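Local coordinates for protein PaaA (Enterobacter agglomerans, PDB 5FF5) that takes part in building the bicyclic core of pantocin A, probably as an adenylating enzyme related to the E1 ubiquitin-activating family, at residues A[145-150]-A[334-339]; A[172-177]-A[322-327]; A[258-263]-A[272-277]; A[265-270]-A[356-361]. All blocks are in the same frame, centred on the assembly; numbering follows the deposited sequence.

In the fold
From the N terminus, residues 145-150, on the helix that follows the probable glycine-rich turn of a Rossmann-type fold, open the loop of contact 1, which closes far along the chain at 334-339. Within it lies the loop of contact 2, from 172-177 to 322-327, beside a bound sulfate. Contact 3, the short hairpin joining 258-263 to 272-277, sits inside both. Contact 4 starts at 265-270, within that hairpin, and closes at 356-361, so it crosses the other three. Contacts 3 and 4 share strand 267-274 and build successive antiparallel steps of the mixed sheet, whereas contacts 1 and 2 share helix 326-345, which packs against that sheet.

Contact 1: residues A[145-150]-A[334-339]; sequences TWCALQ and GIVTDQ
Q150 and T337 meet at an oblique crossing between two buried helices, and their side chains carry most of this contact. The Q150 side chain starts toward helix 326-345 with CG anti to its own carbonyl carbon (chi1 -72°), then runs extended, so that the amide arrives end-on over G334. There OE1 lies 3.2 Å from G334 CA. The same Q150 OE1 is 3.5 Å from T337 OG1, but no hydrogen bond joins them: the T337 hydroxyl, anti to its carbonyl carbon and beside its backbone N, is bound instead to A333 O one turn back. The other branch, T337 CG2, rests against Q150 CB at 4.0 Å. Helix 142-153 follows the probable glycine-rich turn of a Rossmann-type fold, and the segments 145-150 and 334-339 cross at -41°, their axes 9.3 Å apart at the closest. One turn before Q150, C147 points its SG beside its backbone N and touches the CG1 branch of V336 at 3.9 Å. The same CG1 also packs on I259, while CG2 meets L261 and V270 of the sheet. W146 leads away from residues 334-339 and packs against A333 and L329 earlier on the same helix, as well as on W146 of the second subunit, while its NE1 donates to R174 O.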
loop_
_atom_site.group_PDB
_atom_site.type_symbol
_atom_site.label_atom_id
_atom_site.label_comp_id
_atom_site.label_asym_id
_atom_site.label_seq_id
_atom_site.Cartn_x
_atom_site.Cartn_y
_atom_site.Cartn_z
ATOM N N THR A 145 -2.760 12.214 -3.925
ATOM C CA THR A 145 -1.615 12.330 -3.019
ATOM C C THR A 145 -0.857 11.019 -2.828
ATOM O O THR A 145 0.359 11.021 -2.667
ATOM C CB THR A 145 -2.055 12.818 -1.620
ATOM O OG1 THR A 145 -3.178 12.056 -1.168
ATOM C CG2 THR A 145 -2.447 14.276 -1.654
ATOM N N TRP A 146 -1.565 9.898 -2.845
ATOM C CA TRP A 146 -0.913 8.609 -2.634
ATOM C C TRP A 146 -0.130 8.183 -3.851
ATOM O O TRP A 146 0.930 7.581 -3.718
ATOM C CB TRP A 146 -1.935 7.545 -2.263
ATOM C CG TRP A 146 -2.482 7.728 -0.900
ATOM C CD1 TRP A 146 -3.531 8.511 -0.535
ATOM C CD2 TRP A 146 -2.002 7.120 0.295
ATOM N NE1 TRP A 146 -3.734 8.431 0.816
ATOM C CE2 TRP A 146 -2.806 7.579 1.351
ATOM C CE3 TRP A 146 -0.970 6.212 0.575
ATOM C CZ2 TRP A 146 -2.619 7.174 2.660
ATOM C CZ3 TRP A 146 -0.777 5.818 1.877
ATOM C CH2 TRP A 146 -1.601 6.295 2.906
ATOM N N CYS A 147 -0.645 8.496 -5.034
ATOM C CA CYS A 147 0.066 8.159 -6.258
ATOM C C CYS A 147 1.369 8.944 -6.392
ATOM O O CYS A 147 2.391 8.393 -6.796
ATOM C CB CYS A 147 -0.794 8.400 -7.490
ATOM S SG CYS A 147 -2.105 7.204 -7.766
ATOM N N ALA A 148 1.326 10.238 -6.091
ATOM C CA ALA A 148 2.531 11.052 -6.150
ATOM C C ALA A 148 3.593 10.463 -5.231
ATOM O O ALA A 148 4.761 10.302 -5.612
ATOM C CB ALA A 148 2.229 12.491 -5.763
ATOM N N LEU A 149 3.159 10.135 -4.019
ATOM C CA LEU A 149 4.056 9.658 -2.998
ATOM C C LEU A 149 4.814 8.423 -3.428
ATOM O O LEU A 149 6.042 8.439 -3.484
ATOM C CB LEU A 149 3.299 9.349 -1.719
ATOM C CG LEU A 149 4.241 8.882 -0.610
ATOM C CD1 LEU A 149 5.437 9.827 -0.478
ATOM C CD2 LEU A 149 3.506 8.734 0.689
ATOM N N GLN A 150 4.080 7.350 -3.722
ATOM C CA GLN A 150 4.702 6.058 -4.018
ATOM C C GLN A 150 5.534 6.117 -5.284
ATOM O O GLN A 150 6.562 5.441 -5.382
ATOM C CB GLN A 150 3.639 4.957 -4.124
ATOM C CG GLN A 150 3.024 4.565 -2.789
ATOM C CD GLN A 150 1.909 3.552 -2.924
ATOM O OE1 GLN A 150 1.861 2.790 -3.885
ATOM N NE2 GLN A 150 1.006 3.534 -1.952
ATOM N N GLY A 334 -1.384 1.874 -4.815
ATOM C CA GLY A 334 -0.430 0.784 -4.888
ATOM C C GLY A 334 -0.648 -0.110 -6.089
ATOM O O GLY A 334 0.306 -0.585 -6.692
ATOM N N ILE A 335 -1.905 -0.397 -6.402
ATOM C CA ILE A 335 -2.236 -1.093 -7.632
ATOM C C ILE A 335 -1.805 -0.256 -8.839
ATOM O O ILE A 335 -1.198 -0.764 -9.778
ATOM C CB ILE A 335 -3.728 -1.377 -7.719
ATOM C CG1 ILE A 335 -4.196 -2.096 -6.465
ATOM C CG2 ILE A 335 -4.051 -2.171 -8.962
ATOM C CD1 ILE A 335 -5.642 -2.488 -6.504
ATOM N N VAL A 336 -2.100 1.041 -8.788
ATOM C CA VAL A 336 -1.747 1.959 -9.855
ATOM C C VAL A 336 -0.249 2.069 -10.023
ATOM O O VAL A 336 0.272 2.004 -11.129
ATOM C CB VAL A 336 -2.288 3.366 -9.583
ATOM C CG1 VAL A 336 -1.592 4.373 -10.470
ATOM C CG2 VAL A 336 -3.769 3.408 -9.808
ATOM N N THR A 337 0.447 2.260 -8.913
ATOM C CA THR A 337 1.872 2.499 -8.971
ATOM C C THR A 337 2.602 1.273 -9.508
ATOM O O THR A 337 3.451 1.396 -10.403
ATOM C CB THR A 337 2.407 2.874 -7.597
ATOM O OG1 THR A 337 1.677 4.004 -7.118
ATOM C CG2 THR A 337 3.889 3.208 -7.662
ATOM N N ASP A 338 2.248 0.096 -8.988
ATOM C CA ASP A 338 2.810 -1.151 -9.482
ATOM C C ASP A 338 2.562 -1.301 -10.985
ATOM O O ASP A 338 3.484 -1.640 -11.728
ATOM C CB ASP A 338 2.246 -2.345 -8.726
ATOM C CG ASP A 338 2.849 -3.683 -9.199
ATOM O OD1 ASP A 338 4.020 -3.970 -8.832
ATOM O OD2 ASP A 338 2.151 -4.464 -9.899
ATOM N N GLN A 339 1.330 -1.051 -11.436
ATOM C CA GLN A 339 1.002 -1.157 -12.867
ATOM C C GLN A 339 1.704 -0.101 -13.707
ATOM O O GLN A 339 2.103 -0.369 -14.841
ATOM C CB GLN A 339 -0.502 -1.049 -13.116
ATOM C CG GLN A 339 -1.313 -2.226 -12.598
ATOM C CD GLN A 339 -0.882 -3.552 -13.195
ATOM O OE1 GLN A 339 -1.066 -3.798 -14.393
ATOM N NE2 GLN A 339 -0.337 -4.434 -12.348
#

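Contact 2: residues A[172-177]-A[322-327]; sequences INRQVL and AWQSAP. With SO4 (sulfate ion), chain C.
The side chain of R174 starts from the crowded position, with CG between the backbone N and the carbonyl carbon (chi1 47°). From CG to NE the chain is extended, and it crosses Q324 at about a right angle, R174 CD lying 3.3 Å from Q324 CB. A final turn at chi4 (-52°) brings the guanidinium nearly parallel to the Q324 amide, the planes being 16° apart. Q324 itself is bent: chi1 puts its CG anti to the carbonyl carbon, 3.2 Å from SO4 O1, and the bend at chi2 then turns the amide aside. The sulfate sits at the guanidinium edge, where R174 NE donates to SO4 O2 over 2.9 Å. Q175 NE2 lies equally near SO4 O2, while Q175 OE1 accepts a bond from K187. N173 also adopts the crowded rotamer, which turns its amide to two partners: OD1 takes a weak bond from R174 NH1, and ND2 gives a weak one to Q324 O at 3.4 Å. Behind them the methyl A326 CB packs on N173 O at 3.7 Å, and S325 OG is held by Q112 of the second subunit. A second sulfate forms a salt bridge with R174 NH2, and R108 of the second subunit lies close by. With the first sulfate also bound to G142 N, the cluster is consistent with the phosphate end of the nucleotide site of ThiF/E1 enzymes, built on a glycine-rich loop and an Asn-Arg-Gln loop.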
loop_
_atom_site.group_PDB
_atom_site.type_symbol
_atom_site.label_atom_id
_atom_site.label_comp_id
_atom_site.label_asym_id
_atom_site.label_seq_id
_atom_site.Cartn_x
_atom_site.Cartn_y
_atom_site.Cartn_z
ATOM N N ILE A 172 -6.319 16.085 6.054
ATOM C CA ILE A 172 -5.262 15.399 6.772
ATOM C C ILE A 172 -5.544 13.918 7.050
ATOM O O ILE A 172 -4.603 13.130 7.147
ATOM C CB ILE A 172 -4.967 16.127 8.076
ATOM C CG1 ILE A 172 -4.556 17.539 7.733
ATOM C CG2 ILE A 172 -3.759 15.546 8.747
ATOM C CD1 ILE A 172 -3.467 17.556 6.687
ATOM N N ASN A 173 -6.806 13.515 7.193
ATOM C CA ASN A 173 -7.060 12.095 7.449
ATOM C C ASN A 173 -6.758 11.165 6.256
ATOM O O ASN A 173 -6.500 9.985 6.450
ATOM C CB ASN A 173 -8.500 11.875 7.943
ATOM C CG ASN A 173 -9.526 11.960 6.832
ATOM O OD1 ASN A 173 -9.359 12.708 5.869
ATOM N ND2 ASN A 173 -10.601 11.189 6.959
ATOM N N ARG A 174 -6.789 11.670 5.029
ATOM C CA ARG A 174 -6.650 10.781 3.870
ATOM C C ARG A 174 -5.625 11.222 2.819
ATOM O O ARG A 174 -5.094 10.390 2.084
ATOM C CB ARG A 174 -8.011 10.593 3.179
ATOM C CG ARG A 174 -8.765 11.870 2.943
ATOM C CD ARG A 174 -9.961 11.650 2.050
ATOM N NE ARG A 174 -10.579 12.919 1.656
ATOM C CZ ARG A 174 -10.948 13.871 2.508
ATOM N NH1 ARG A 174 -10.785 13.695 3.811
ATOM N NH2 ARG A 174 -11.495 14.996 2.060
ATOM N N GLN A 175 -5.376 12.523 2.712
ATOM C CA GLN A 175 -4.434 13.015 1.722
ATOM C C GLN A 175 -3.043 13.071 2.353
ATOM O O GLN A 175 -2.736 14.013 3.087
ATOM C CB GLN A 175 -4.894 14.383 1.225
ATOM C CG GLN A 175 -6.427 14.466 1.020
ATOM C CD GLN A 175 -6.867 15.646 0.164
ATOM O OE1 GLN A 175 -6.040 16.395 -0.355
ATOM N NE2 GLN A 175 -8.176 15.808 0.008
ATOM N N VAL A 176 -2.201 12.084 2.028
ATOM C CA VAL A 176 -0.958 11.761 2.769
ATOM C C VAL A 176 0.243 12.698 2.610
ATOM O O VAL A 176 1.160 12.661 3.435
ATOM C CB VAL A 176 -0.460 10.335 2.399
ATOM C CG1 VAL A 176 0.046 10.275 0.952
ATOM C CG2 VAL A 176 0.618 9.873 3.368
ATOM N N LEU A 177 0.255 13.507 1.548
ATOM C CA LEU A 177 1.357 14.440 1.280
ATOM C C LEU A 177 1.256 15.695 2.140
ATOM O O LEU A 177 2.166 16.534 2.130
ATOM C CB LEU A 177 1.369 14.838 -0.193
ATOM C CG LEU A 177 1.901 13.818 -1.175
ATOM C CD1 LEU A 177 1.977 14.406 -2.553
ATOM C CD2 LEU A 177 3.281 13.416 -0.719
ATOM N N ALA A 322 -17.362 14.763 0.445
ATOM C CA ALA A 322 -16.879 13.459 0.000
ATOM C C ALA A 322 -16.560 12.592 1.231
ATOM O O ALA A 322 -15.837 13.034 2.125
ATOM C CB ALA A 322 -15.654 13.622 -0.877
ATOM N N TRP A 323 -17.132 11.386 1.293
ATOM C CA TRP A 323 -16.893 10.444 2.401
ATOM C C TRP A 323 -15.699 9.487 2.139
ATOM O O TRP A 323 -15.795 8.575 1.333
ATOM C CB TRP A 323 -18.171 9.646 2.665
ATOM C CG TRP A 323 -18.703 8.966 1.443
ATOM C CD1 TRP A 323 -19.287 9.551 0.366
ATOM C CD2 TRP A 323 -18.706 7.561 1.188
ATOM N NE1 TRP A 323 -19.646 8.599 -0.558
ATOM C CE2 TRP A 323 -19.304 7.365 -0.071
ATOM C CE3 TRP A 323 -18.249 6.450 1.896
ATOM C CZ2 TRP A 323 -19.457 6.105 -0.635
ATOM C CZ3 TRP A 323 -18.410 5.209 1.336
ATOM C CH2 TRP A 323 -19.005 5.043 0.083
ATOM N N GLN A 324 -14.588 9.687 2.835
ATOM C CA GLN A 324 -13.362 8.967 2.526
ATOM C C GLN A 324 -12.496 8.712 3.746
ATOM O O GLN A 324 -12.556 9.459 4.727
ATOM C CB GLN A 324 -12.543 9.734 1.493
ATOM C CG GLN A 324 -13.046 9.615 0.074
ATOM C CD GLN A 324 -12.686 8.283 -0.580
ATOM O OE1 GLN A 324 -12.044 7.413 0.030
ATOM N NE2 GLN A 324 -13.105 8.117 -1.837
ATOM N N SER A 325 -11.679 7.661 3.666
ATOM C CA SER A 325 -10.653 7.361 4.664
ATOM C C SER A 325 -9.431 6.823 3.931
ATOM O O SER A 325 -9.506 6.491 2.752
ATOM C CB SER A 325 -11.152 6.349 5.679
ATOM O OG SER A 325 -11.388 5.111 5.040
ATOM N N ALA A 326 -8.293 6.777 4.607
ATOM C CA ALA A 326 -7.027 6.484 3.922
ATOM C C ALA A 326 -6.912 5.084 3.257
ATOM O O ALA A 326 -6.397 4.973 2.136
ATOM C CB ALA A 326 -5.860 6.709 4.894
ATOM N N PRO A 327 -7.382 4.018 3.943
ATOM C CA PRO A 327 -7.191 2.626 3.492
ATOM C C PRO A 327 -7.561 2.357 2.038
ATOM O O PRO A 327 -6.886 1.601 1.352
ATOM C CB PRO A 327 -8.104 1.829 4.428
ATOM C CG PRO A 327 -8.110 2.627 5.679
ATOM C CD PRO A 327 -8.052 4.072 5.255
HETATM S S SO4 C . -10.726 13.027 -1.927
HETATM O O1 SO4 C . -11.135 11.724 -1.387
HETATM O O2 SO4 C . -9.732 13.626 -1.047
HETATM O O3 SO4 C . -11.847 13.973 -1.991
HETATM O O4 SO4 C . -10.129 12.824 -3.252
#

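Contact 3: residues A[258-263]-A[272-277]; sequences VIELGG and PIYLND
P272 enters the pairing through a cis peptide bond, and its carbonyl accepts a weak hydrogen bond, E260 N to P272 O at 3.3 Å. The ring lies alongside the E260 side chain, which points the same way, so that P272 CD comes to 3.4 Å from E260 OE1. I273 then faces I259 across a non-hydrogen-bonded pair. Its CG1, anti to the carbonyl carbon, crosses obliquely against I259 CG1 at 3.7 Å; both residues lie on the face covered by helix 326-345. I273 CA meanwhile offers a CA-H...O contact to V258 O. The hydrogen-bonded pair follows: Y274 N donates to V258 O over 2.8 Å, nearly straight at 167°, and V258 N returns a longer bond to Y274 O. The Y274 ring turns to the face it shares with V258 and presents its edge to E260. The carboxylate, with its plane 71° from that of the ring, leaves E260 OE2 3.6 Å from Y274 OH with no bond between them, while H248 meets the ring edge-to-face. After Y274 the chain leaves the strand, and N276, in the left-handed backbone region, anchors its ND2 on I256 O and lays that nitrogen 4.0 Å from V258 CG2. The arrangement is a beta hairpin of strands 258-263 and 267-274, by which the parallel part of the Rossmann-type sheet passes into its antiparallel extension.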
loop_
_atom_site.group_PDB
_atom_site.type_symbol
_atom_site.label_atom_id
_atom_site.label_comp_id
_atom_site.label_asym_id
_atom_site.label_seq_id
_atom_site.Cartn_x
_atom_site.Cartn_y
_atom_site.Cartn_z
ATOM N N VAL A 258 -1.999 6.552 -20.304
ATOM C CA VAL A 258 -2.935 7.131 -19.373
ATOM C C VAL A 258 -3.558 5.996 -18.552
ATOM O O VAL A 258 -4.014 4.992 -19.106
ATOM C CB VAL A 258 -4.036 7.934 -20.128
ATOM C CG1 VAL A 258 -5.070 8.504 -19.183
ATOM C CG2 VAL A 258 -3.424 9.019 -20.978
ATOM N N ILE A 259 -3.587 6.144 -17.234
ATOM C CA ILE A 259 -4.244 5.146 -16.408
ATOM C C ILE A 259 -5.390 5.799 -15.673
ATOM O O ILE A 259 -5.234 6.883 -15.128
ATOM C CB ILE A 259 -3.282 4.491 -15.393
ATOM C CG1 ILE A 259 -3.953 3.269 -14.743
ATOM C CG2 ILE A 259 -2.865 5.491 -14.330
ATOM C CD1 ILE A 259 -3.095 2.518 -13.771
ATOM N N GLU A 260 -6.541 5.133 -15.658
ATOM C CA GLU A 260 -7.721 5.653 -14.982
ATOM C C GLU A 260 -7.857 4.947 -13.661
ATOM O O GLU A 260 -7.177 3.960 -13.390
ATOM C CB GLU A 260 -8.991 5.419 -15.790
ATOM C CG GLU A 260 -8.910 5.791 -17.242
ATOM C CD GLU A 260 -10.254 5.647 -17.923
ATOM O OE1 GLU A 260 -11.004 4.707 -17.570
ATOM O OE2 GLU A 260 -10.562 6.463 -18.811
ATOM N N LEU A 261 -8.785 5.421 -12.852
ATOM C CA LEU A 261 -8.990 4.816 -11.560
ATOM C C LEU A 261 -10.160 5.488 -10.895
ATOM O O LEU A 261 -10.602 6.551 -11.329
ATOM C CB LEU A 261 -7.723 4.933 -10.715
ATOM C CG LEU A 261 -7.328 6.344 -10.317
ATOM C CD1 LEU A 261 -7.641 6.571 -8.865
ATOM C CD2 LEU A 261 -5.881 6.555 -10.600
ATOM N N GLY A 262 -10.691 4.850 -9.865
ATOM C CA GLY A 262 -11.771 5.457 -9.131
ATOM C C GLY A 262 -12.568 4.453 -8.345
ATOM O O GLY A 262 -12.583 3.269 -8.666
ATOM N N GLY A 263 -13.251 4.945 -7.320
ATOM C CA GLY A 263 -14.054 4.110 -6.461
ATOM C C GLY A 263 -14.265 4.819 -5.146
ATOM O O GLY A 263 -14.073 6.024 -5.027
ATOM N N PRO A 272 -8.755 1.123 -16.999
ATOM C CA PRO A 272 -7.661 0.518 -17.765
ATOM C C PRO A 272 -6.470 1.427 -18.012
ATOM O O PRO A 272 -6.583 2.639 -17.856
ATOM C CB PRO A 272 -8.332 0.170 -19.093
ATOM C CG PRO A 272 -9.382 1.201 -19.245
ATOM C CD PRO A 272 -9.893 1.486 -17.862
ATOM N N ILE A 273 -5.340 0.828 -18.383
ATOM C CA ILE A 273 -4.212 1.584 -18.907
ATOM C C ILE A 273 -4.346 1.677 -20.413
ATOM O O ILE A 273 -4.595 0.668 -21.069
ATOM C CB ILE A 273 -2.871 0.926 -18.610
ATOM C CG1 ILE A 273 -2.656 0.780 -17.106
ATOM C CG2 ILE A 273 -1.738 1.713 -19.273
ATOM C CD1 ILE A 273 -1.529 -0.179 -16.761
ATOM N N TYR A 274 -4.129 2.873 -20.962
ATOM C CA TYR A 274 -4.123 3.069 -22.409
ATOM C C TYR A 274 -2.697 3.312 -22.895
ATOM O O TYR A 274 -2.065 4.296 -22.541
ATOM C CB TYR A 274 -5.007 4.242 -22.805
ATOM C CG TYR A 274 -6.466 4.135 -22.427
ATOM C CD1 TYR A 274 -7.400 3.612 -23.309
ATOM C CD2 TYR A 274 -6.909 4.588 -21.203
ATOM C CE1 TYR A 274 -8.731 3.526 -22.975
ATOM C CE2 TYR A 274 -8.242 4.525 -20.860
ATOM C CZ TYR A 274 -9.154 3.988 -21.747
ATOM O OH TYR A 274 -10.490 3.925 -21.382
ATOM N N LEU A 275 -2.160 2.395 -23.674
ATOM C CA LEU A 275 -0.782 2.541 -24.087
ATOM C C LEU A 275 -0.602 3.658 -25.092
ATOM O O LEU A 275 0.444 4.306 -25.119
ATOM C CB LEU A 275 -0.272 1.221 -24.643
ATOM C CG LEU A 275 0.292 0.251 -23.605
ATOM C CD1 LEU A 275 -0.113 0.610 -22.176
ATOM C CD2 LEU A 275 -0.111 -1.171 -23.977
ATOM N N ASN A 276 -1.625 3.872 -25.918
ATOM C CA ASN A 276 -1.602 4.919 -26.937
ATOM C C ASN A 276 -0.399 4.757 -27.844
ATOM O O ASN A 276 0.272 5.734 -28.187
ATOM C CB ASN A 276 -1.577 6.296 -26.274
ATOM C CG ASN A 276 -2.879 6.641 -25.639
ATOM O OD1 ASN A 276 -3.906 6.081 -25.991
ATOM N ND2 ASN A 276 -2.838 7.475 -24.620
ATOM N N ASP A 277 -0.140 3.513 -28.231
ATOM C CA ASP A 277 0.954 3.186 -29.143
ATOM C C ASP A 277 0.468 2.956 -30.591
ATOM O O ASP A 277 1.273 2.712 -31.496
ATOM C CB ASP A 277 1.692 1.952 -28.635
ATOM C CG ASP A 277 0.739 0.852 -28.157
ATOM O OD1 ASP A 277 -0.365 0.688 -28.730
ATOM O OD2 ASP A 277 1.093 0.135 -27.204
#

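Contact 4: residues A[265-270]-A[356-361]; sequences PLEISV and KFILSL
Strands 267-274 and 355-360 pair antiparallel in the mixed sheet of the ThiF-type fold, linked in the chain through helix 326-345. Backbone hydrogen bonds form the ladder. The shortest is L361 N to L266 O at 2.7 Å, almost straight (174°) yet arriving above the carbonyl plane. I268 and L359 exchange a pair of bonds, that from L359 N lying in the carbonyl plane of I268. At the far end V270 N donates to F357 O over 3.1 Å, and the return bond from F357 N is weak. CA-H...O contacts fill the non-hydrogen-bonded positions, S269 CA to F357 O being one.

Apolar packing gathers on the face of I268, L359, V270 and F357, where I268 and V270 pack on helix 326-345. I268 starts with CG1 in the crowded position (chi1 59°), which sets it alongside L359 CB at 3.9 Å. Its CG2 branch is crossed at about a right angle by L361, whose CD1 lies 3.8 Å away. F357 meets F364 of the second subunit.

On the opposite face, E267 and I358 run side by side. Beyond them the extended K356 chain passes S269, whose OG is bonded to G262 O and lies 3.1 Å from K356 CE.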
loop_
_atom_site.group_PDB
_atom_site.type_symbol
_atom_site.label_atom_id
_atom_site.label_comp_id
_atom_site.label_asym_id
_atom_site.label_seq_id
_atom_site.Cartn_x
_atom_site.Cartn_y
_atom_site.Cartn_z
ATOM N N PRO A 265 -14.621 4.037 -0.496
ATOM C CA PRO A 265 -14.428 3.136 0.639
ATOM C C PRO A 265 -15.140 1.791 0.504
ATOM O O PRO A 265 -14.811 0.911 1.292
ATOM C CB PRO A 265 -14.996 3.946 1.800
ATOM C CG PRO A 265 -14.593 5.361 1.435
ATOM C CD PRO A 265 -14.694 5.446 -0.077
ATOM N N LEU A 266 -16.104 1.643 -0.407
ATOM C CA LEU A 266 -16.843 0.380 -0.573
ATOM C C LEU A 266 -16.313 -0.555 -1.688
ATOM O O LEU A 266 -16.156 -1.757 -1.469
ATOM C CB LEU A 266 -18.324 0.687 -0.802
ATOM C CG LEU A 266 -19.089 1.267 0.406
ATOM C CD1 LEU A 266 -20.544 1.503 0.062
ATOM C CD2 LEU A 266 -19.003 0.362 1.640
ATOM N N GLU A 267 -16.009 -0.010 -2.863
ATOM C CA GLU A 267 -15.369 -0.796 -3.926
ATOM C C GLU A 267 -14.436 0.092 -4.743
ATOM O O GLU A 267 -14.725 1.261 -4.974
ATOM C CB GLU A 267 -16.379 -1.421 -4.894
ATOM C CG GLU A 267 -16.973 -0.385 -5.824
ATOM C CD GLU A 267 -17.548 -0.973 -7.090
ATOM O OE1 GLU A 267 -17.570 -2.217 -7.205
ATOM O OE2 GLU A 267 -17.937 -0.181 -7.985
ATOM N N ILE A 268 -13.327 -0.473 -5.193
ATOM C CA ILE A 268 -12.315 0.295 -5.884
ATOM C C ILE A 268 -12.194 -0.244 -7.282
ATOM O O ILE A 268 -12.444 -1.432 -7.504
ATOM C CB ILE A 268 -10.944 0.177 -5.207
ATOM C CG1 ILE A 268 -10.529 -1.293 -5.189
ATOM C CG2 ILE A 268 -10.973 0.702 -3.786
ATOM C CD1 ILE A 268 -9.124 -1.509 -4.698
ATOM N N SER A 269 -11.775 0.606 -8.215
ATOM C CA SER A 269 -11.496 0.138 -9.561
ATOM C C SER A 269 -10.186 0.798 -9.997
ATOM O O SER A 269 -9.880 1.904 -9.567
ATOM C CB SER A 269 -12.651 0.454 -10.516
ATOM O OG SER A 269 -12.650 1.815 -10.909
ATOM N N VAL A 270 -9.368 0.088 -10.765
ATOM C CA VAL A 270 -8.141 0.680 -11.275
ATOM C C VAL A 270 -7.831 0.315 -12.727
ATOM O O VAL A 270 -7.823 -0.861 -13.102
ATOM C CB VAL A 270 -6.934 0.346 -10.384
ATOM C CG1 VAL A 270 -5.645 0.817 -11.038
ATOM C CG2 VAL A 270 -7.095 1.001 -9.035
ATOM N N LYS A 356 -10.282 -3.366 -16.496
ATOM C CA LYS A 356 -10.615 -2.614 -15.290
ATOM C C LYS A 356 -10.886 -3.574 -14.151
ATOM O O LYS A 356 -11.800 -4.389 -14.242
ATOM C CB LYS A 356 -11.835 -1.725 -15.546
ATOM C CG LYS A 356 -12.193 -0.766 -14.429
ATOM C CD LYS A 356 -13.400 0.074 -14.803
ATOM C CE LYS A 356 -13.960 0.834 -13.594
ATOM N NZ LYS A 356 -15.332 1.397 -13.848
ATOM N N PHE A 357 -10.137 -3.447 -13.058
ATOM C CA PHE A 357 -10.212 -4.398 -11.941
ATOM C C PHE A 357 -11.044 -3.794 -10.822
ATOM O O PHE A 357 -10.791 -2.673 -10.395
ATOM C CB PHE A 357 -8.800 -4.762 -11.472
ATOM C CG PHE A 357 -8.762 -5.660 -10.280
ATOM C CD1 PHE A 357 -9.171 -6.990 -10.376
ATOM C CD2 PHE A 357 -8.292 -5.194 -9.060
ATOM C CE1 PHE A 357 -9.134 -7.840 -9.266
ATOM C CE2 PHE A 357 -8.247 -6.034 -7.941
ATOM C CZ PHE A 357 -8.670 -7.363 -8.045
ATOM N N ILE A 358 -12.077 -4.517 -10.401
ATOM C CA ILE A 358 -13.030 -4.020 -9.412
ATOM C C ILE A 358 -13.066 -4.885 -8.175
ATOM O O ILE A 358 -13.326 -6.077 -8.255
ATOM C CB ILE A 358 -14.453 -3.943 -9.998
ATOM C CG1 ILE A 358 -14.442 -3.136 -11.302
ATOM C CG2 ILE A 358 -15.405 -3.314 -9.005
ATOM C CD1 ILE A 358 -15.729 -3.185 -12.042
ATOM N N LEU A 359 -12.849 -4.277 -7.018
ATOM C CA LEU A 359 -12.756 -5.041 -5.790
ATOM C C LEU A 359 -13.597 -4.432 -4.684
ATOM O O LEU A 359 -13.365 -3.297 -4.281
ATOM C CB LEU A 359 -11.292 -5.140 -5.344
ATOM C CG LEU A 359 -11.111 -5.648 -3.913
ATOM C CD1 LEU A 359 -11.471 -7.118 -3.831
ATOM C CD2 LEU A 359 -9.697 -5.393 -3.400
ATOM N N SER A 360 -14.564 -5.200 -4.187
ATOM C CA SER A 360 -15.347 -4.803 -3.026
ATOM C C SER A 360 -14.447 -4.832 -1.810
ATOM O O SER A 360 -13.679 -5.768 -1.637
ATOM C CB SER A 360 -16.543 -5.730 -2.818
ATOM O OG SER A 360 -17.163 -5.485 -1.565
ATOM N N LEU A 361 -14.508 -3.803 -0.982
ATOM C CA LEU A 361 -13.747 -3.817 0.255
ATOM C C LEU A 361 -14.604 -4.329 1.384
ATOM O O LEU A 361 -14.224 -4.268 2.549
ATOM C CB LEU A 361 -13.182 -2.435 0.561
ATOM C CG LEU A 361 -12.170 -2.159 -0.548
ATOM C CD1 LEU A 361 -11.383 -0.885 -0.308
ATOM C CD2 LEU A 361 -11.236 -3.359 -0.635
#